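Local coordinates for octenoyl-coa reductase/carboxylase (Streptomyces sp., PDB 4A0S), which reductively carboxylates 2-octenoyl-CoA with NADPH, fixing carbon dioxide to make an extender unit for the cinnabaramide polyketide synthase, at the interface of chains A and B. Numbering follows the deposited sequence. Chains: chain A/B, Octenoyl-coa reductase/carboxylase.

The interface of chains A and B. Residues chain A 346-348; chain B 86-87, 341.
The ring of B:Tyr341 lies flat against A:Arg348, covering one face of its guanidinium group in a cation-pi stack. NE of A:Arg348 sits over the middle of the B:Tyr341 ring, 3.4 Å from its centroid, and the two planes are only 11° apart. CZ of A:Arg348 lies 3.6 Å from CZ of B:Tyr341, and CD packs on the CD2 side of the ring. The bend at chi3 (-46°) turns the guanidinium back along A:Asp346, so that carboxylate and guanidinium form one flat sheet beneath the ring; OD1 of A:Asp346 touches the ring's other flank, 3.3 Å from CD1 of B:Tyr341.

Within chain A, a side-on salt bridge builds that sheet. NE of A:Arg348 donates to OD1 of A:Asp346 and NH2 to OD2 (2.6 Å), each oxygen taken at its syn lone pair and lying in the guanidinium plane. OD1 also takes the backbone N of A:Arg348 on its anti side, capping the start of helix 347-352. Cut back to alanine, A:Arg348 would probably leave the A:Asp346 carboxylate without its charged mate and strip the cover from the middle of the ring face.

Across the boundary, the backbone N of A:Asn347 donates to the carbonyl O of B:Tyr341 at 2.7 Å, nearly straight at the hydrogen.

Repeated with the chains exchanged, the patch joins two subunits across a two-fold axis and probably helps hold the homotetramer together. A:Arg348 also belongs to the acyl-CoA pocket, placing this contact beside the substrate site.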
ATOM      1  N   ASP A 346       5.230  10.677 -23.506  1.00 23.42           N
ATOM      2  CA  ASP A 346       4.868  12.034 -23.189  1.00 23.73           C
ATOM      3  C   ASP A 346       4.541  12.063 -21.695  1.00 22.98           C
ATOM      4  O   ASP A 346       3.566  11.462 -21.242  1.00 22.17           O
ATOM      5  CB  ASP A 346       3.669  12.437 -24.046  1.00 24.23           C
ATOM      6  CG  ASP A 346       3.303  13.900 -23.910  1.00 25.21           C
ATOM      7  OD1 ASP A 346       3.513  14.502 -22.838  1.00 24.82           O
ATOM      8  OD2 ASP A 346       2.779  14.444 -24.898  1.00 28.16           O
ATOM      9  N   ASN A 347       5.379  12.750 -20.939  1.00 22.83           N
ATOM     10  CA  ASN A 347       5.245  12.761 -19.490  1.00 22.29           C
ATOM     11  C   ASN A 347       4.024  13.517 -19.018  1.00 22.45           C
ATOM     12  O   ASN A 347       3.566  13.315 -17.900  1.00 22.01           O
ATOM     13  CB  ASN A 347       6.493  13.320 -18.812  1.00 22.27           C
ATOM     14  CG  ASN A 347       6.510  13.036 -17.308  1.00 22.13           C
ATOM     15  OD1 ASN A 347       6.217  11.917 -16.866  1.00 22.03           O
ATOM     16  ND2 ASN A 347       6.837  14.048 -16.523  1.00 21.86           N
ATOM     17  N   ARG A 348       3.484  14.377 -19.867  1.00 23.17           N
ATOM     18  CA  ARG A 348       2.256  15.070 -19.511  1.00 24.29           C
ATOM     19  C   ARG A 348       1.160  14.072 -19.163  1.00 23.94           C
ATOM     20  O   ARG A 348       0.458  14.237 -18.175  1.00 23.91           O
ATOM     21  CB  ARG A 348       1.801  16.012 -20.616  1.00 24.83           C
ATOM     22  CG  ARG A 348       2.683  17.238 -20.714  1.00 25.65           C
ATOM     23  CD  ARG A 348       2.325  18.046 -21.929  1.00 27.79           C
ATOM     24  NE  ARG A 348       2.185  17.189 -23.107  1.00 28.84           N
ATOM     25  CZ  ARG A 348       1.578  17.555 -24.233  1.00 30.27           C
ATOM     26  NH1 ARG A 348       1.054  18.768 -24.344  1.00 31.03           N
ATOM     27  NH2 ARG A 348       1.490  16.700 -25.247  1.00 28.49           N
TER
ATOM     28  N   PRO B  86       1.643  24.932 -23.062  1.00 39.84           N
ATOM     29  CA  PRO B  86       1.784  24.462 -24.446  1.00 41.08           C
ATOM     30  C   PRO B  86       0.524  24.791 -25.228  1.00 41.16           C
ATOM     31  O   PRO B  86       0.548  24.903 -26.454  1.00 42.42           O
ATOM     32  CB  PRO B  86       1.922  22.941 -24.299  1.00 41.51           C
ATOM     33  CG  PRO B  86       1.866  22.643 -22.817  1.00 40.50           C
ATOM     34  CD  PRO B  86       1.281  23.835 -22.147  1.00 39.27           C
ATOM     35  N   ILE B  87      -0.562  24.955 -24.480  1.00 39.51           N
ATOM     36  CA  ILE B  87      -1.888  25.246 -24.993  1.00 39.12           C
ATOM     37  C   ILE B  87      -2.360  26.496 -24.257  1.00 37.23           C
ATOM     38  O   ILE B  87      -2.117  26.615 -23.059  1.00 35.97           O
ATOM     39  CB  ILE B  87      -2.832  24.059 -24.671  1.00 36.44           C
ATOM     40  CG1 ILE B  87      -2.337  22.777 -25.366  1.00 37.76           C
ATOM     41  CG2 ILE B  87      -4.268  24.376 -25.061  1.00 36.58           C
ATOM     42  CD1 ILE B  87      -2.424  21.514 -24.513  1.00 36.88           C
ATOM     43  N   TYR B 341       8.505  17.435 -22.281  1.00 27.02           N
ATOM     44  CA  TYR B 341       7.701  16.282 -21.855  1.00 26.69           C
ATOM     45  C   TYR B 341       7.972  14.984 -22.603  1.00 26.81           C
ATOM     46  O   TYR B 341       7.520  13.918 -22.179  1.00 26.36           O
ATOM     47  CB  TYR B 341       6.212  16.612 -21.893  1.00 27.30           C
ATOM     48  CG  TYR B 341       5.743  17.248 -23.179  1.00 29.31           C
ATOM     49  CD1 TYR B 341       5.608  16.499 -24.350  1.00 30.79           C
ATOM     50  CD2 TYR B 341       5.423  18.604 -23.219  1.00 30.98           C
ATOM     51  CE1 TYR B 341       5.169  17.096 -25.533  1.00 33.66           C
ATOM     52  CE2 TYR B 341       4.983  19.205 -24.384  1.00 33.80           C
ATOM     53  CZ  TYR B 341       4.861  18.451 -25.540  1.00 34.89           C
ATOM     54  OH  TYR B 341       4.430  19.065 -26.695  1.00 36.48           O
TER